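Local coordinates for putative iron binding protein (Bordetella pertussis Tohama I, PDB 1Y9U), which binds ferric iron through tyrosine side chains and probably serves as the periplasmic solute-binding protein of an iron-uptake system, at residues A146-I152 with Y308-A312. Residues are numbered along the deposited sequence.
Sequences ALVAAMI and YRKQA
Two helices cross steeply here: the axes of segments 146-152 and 308-312 make an angle of 106° and approach to 8.0 Å, a separation that small residues permit. Segment 146-152 is regular alpha helix, whereas 308-312 is kinked: Tyr308 has phi/psi -103/9, and the N atoms of Lys310 and Gln311 make no bond to the preceding turn, though Ala312 N bonds to Tyr308 O at 2.9 Å. Ala149 sets the register, its CA lying 4.8 Å from that of Tyr308. Ile152 gives up the most surface. With chi1 m and chi2 t, its branches diverge: CG2 meets Tyr308 CD2 obliquely at 3.5 Å, and CD1 reaches Ala312 CA at 3.8 Å, so one beta-branched side chain fills the space between ring and alanine. Ala312, a methyl group pointing at the other helix, brings its CB to 3.5 Å from both Val148 CG1 and Ala149 N. Tyr308, chi1 m, lays its CB 3.8 Å from Ala149 CB and 3.6 Å from Ala149 O. Arg309 starts out pointing away, but its chain bends back until Ala146 CB packs over one guanidinium face, 3.7 Å from NH2. That charge is paired with Asp63 and hydrogen-bonded to Thr145 and Pro142. In this periplasmic-binding-protein fold the crossing joins the last helix, 303-318, to helix 142-155, which carries iron-binding Tyr143 near its start, though no iron is bound here. Apart from the guanidinium, the chemistry is mostly apolar and without hydrogen bonds between the segments: close fit of methyl groups and ring holds the crossing, while arginine's polar bonds fall at its edge.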
loop_
_atom_site.group_PDB
_atom_site.type_symbol
_atom_site.label_atom_id
_atom_site.label_comp_id
_atom_site.label_asym_id
_atom_site.label_seq_id
_atom_site.Cartn_x
_atom_site.Cartn_y
_atom_site.Cartn_z
ATOM N N ALA A 146 -8.831 4.191 2.978
ATOM C CA ALA A 146 -8.569 4.072 1.553
ATOM C C ALA A 146 -9.517 3.073 0.885
ATOM O O ALA A 146 -9.975 3.299 -0.228
ATOM C CB ALA A 146 -7.128 3.671 1.310
ATOM N N LEU A 147 -9.796 1.944 1.552
ATOM C CA LEU A 147 -10.693 0.923 0.998
ATOM C C LEU A 147 -12.111 1.493 0.893
ATOM O O LEU A 147 -12.795 1.307 -0.101
ATOM C CB LEU A 147 -10.671 -0.353 1.868
ATOM C CG LEU A 147 -11.673 -1.452 1.484
ATOM C CD1 LEU A 147 -11.417 -1.979 0.104
ATOM C CD2 LEU A 147 -11.655 -2.592 2.524
ATOM N N VAL A 148 -12.534 2.190 1.946
ATOM C CA VAL A 148 -13.848 2.855 1.971
ATOM C C VAL A 148 -13.957 3.892 0.854
ATOM O O VAL A 148 -14.973 3.979 0.185
ATOM C CB VAL A 148 -14.144 3.458 3.366
ATOM C CG1 VAL A 148 -15.469 4.250 3.380
ATOM C CG2 VAL A 148 -14.188 2.320 4.394
ATOM N N ALA A 149 -12.900 4.660 0.636
ATOM C CA ALA A 149 -12.891 5.664 -0.436
ATOM C C ALA A 149 -13.043 5.014 -1.804
ATOM O O ALA A 149 -13.810 5.475 -2.649
ATOM C CB ALA A 149 -11.624 6.513 -0.372
ATOM N N ALA A 150 -12.352 3.907 -2.030
ATOM C CA ALA A 150 -12.490 3.190 -3.290
ATOM C C ALA A 150 -13.908 2.641 -3.441
ATOM O O ALA A 150 -14.476 2.622 -4.532
ATOM C CB ALA A 150 -11.471 2.064 -3.371
ATOM N N MET A 151 -14.496 2.176 -2.340
ATOM C CA MET A 151 -15.861 1.664 -2.379
ATOM C C MET A 151 -16.861 2.778 -2.747
ATOM O O MET A 151 -17.792 2.535 -3.498
ATOM C CB MET A 151 -16.255 1.007 -1.047
ATOM C CG MET A 151 -17.584 0.245 -1.117
ATOM S SD MET A 151 -17.939 -0.663 0.408
ATOM C CE MET A 151 -16.825 -2.062 0.252
ATOM N N ILE A 152 -16.668 3.988 -2.245
ATOM C CA ILE A 152 -17.543 5.110 -2.657
ATOM C C ILE A 152 -17.382 5.337 -4.157
ATOM O O ILE A 152 -18.357 5.499 -4.883
ATOM C CB ILE A 152 -17.242 6.393 -1.873
ATOM C CG1 ILE A 152 -17.496 6.182 -0.373
ATOM C CG2 ILE A 152 -18.085 7.560 -2.398
ATOM C CD1 ILE A 152 -17.000 7.278 0.499
ATOM N N TYR A 308 -11.757 10.705 -2.538
ATOM C CA TYR A 308 -12.888 10.322 -1.687
ATOM C C TYR A 308 -12.485 10.057 -0.230
ATOM O O TYR A 308 -13.326 9.614 0.560
ATOM C CB TYR A 308 -13.592 9.087 -2.266
ATOM C CG TYR A 308 -14.379 9.354 -3.517
ATOM C CD1 TYR A 308 -13.865 9.056 -4.772
ATOM C CD2 TYR A 308 -15.653 9.912 -3.452
ATOM C CE1 TYR A 308 -14.594 9.295 -5.926
ATOM C CE2 TYR A 308 -16.389 10.161 -4.607
ATOM C CZ TYR A 308 -15.852 9.851 -5.839
ATOM O OH TYR A 308 -16.566 10.093 -7.001
ATOM N N ARG A 309 -11.247 10.357 0.151
ATOM C CA ARG A 309 -10.703 9.997 1.460
ATOM C C ARG A 309 -11.446 10.651 2.618
ATOM O O ARG A 309 -11.806 9.993 3.591
ATOM C CB ARG A 309 -9.188 10.293 1.578
ATOM C CG ARG A 309 -8.504 9.393 2.600
ATOM C CD ARG A 309 -8.308 7.978 2.066
ATOM N NE ARG A 309 -7.375 7.134 2.792
ATOM C CZ ARG A 309 -6.063 7.057 2.581
ATOM N NH1 ARG A 309 -5.465 7.820 1.668
ATOM N NH2 ARG A 309 -5.351 6.187 3.270
ATOM N N LYS A 310 -11.662 11.955 2.510
ATOM C CA LYS A 310 -12.325 12.686 3.584
ATOM C C LYS A 310 -13.787 12.236 3.702
ATOM O O LYS A 310 -14.258 12.001 4.805
ATOM C CB LYS A 310 -12.235 14.195 3.352
ATOM C CG LYS A 310 -12.757 15.055 4.503
ATOM C CD LYS A 310 -13.063 16.492 4.059
ATOM C CE LYS A 310 -11.794 17.264 3.688
ATOM N NZ LYS A 310 -12.052 18.682 3.273
ATOM N N GLN A 311 -14.472 12.044 2.585
ATOM C CA GLN A 311 -15.838 11.527 2.583
ATOM C C GLN A 311 -15.905 10.149 3.268
ATOM O O GLN A 311 -16.810 9.864 4.039
ATOM C CB GLN A 311 -16.391 11.417 1.153
ATOM C CG GLN A 311 -17.903 11.131 1.097
ATOM C CD GLN A 311 -18.494 11.077 -0.298
ATOM O OE1 GLN A 311 -17.816 11.367 -1.287
ATOM N NE2 GLN A 311 -19.756 10.686 -0.382
ATOM N N ALA A 312 -14.913 9.312 2.997
ATOM C CA ALA A 312 -14.839 7.981 3.568
ATOM C C ALA A 312 -14.671 8.051 5.075
ATOM O O ALA A 312 -15.358 7.347 5.796
ATOM C CB ALA A 312 -13.673 7.223 2.942
#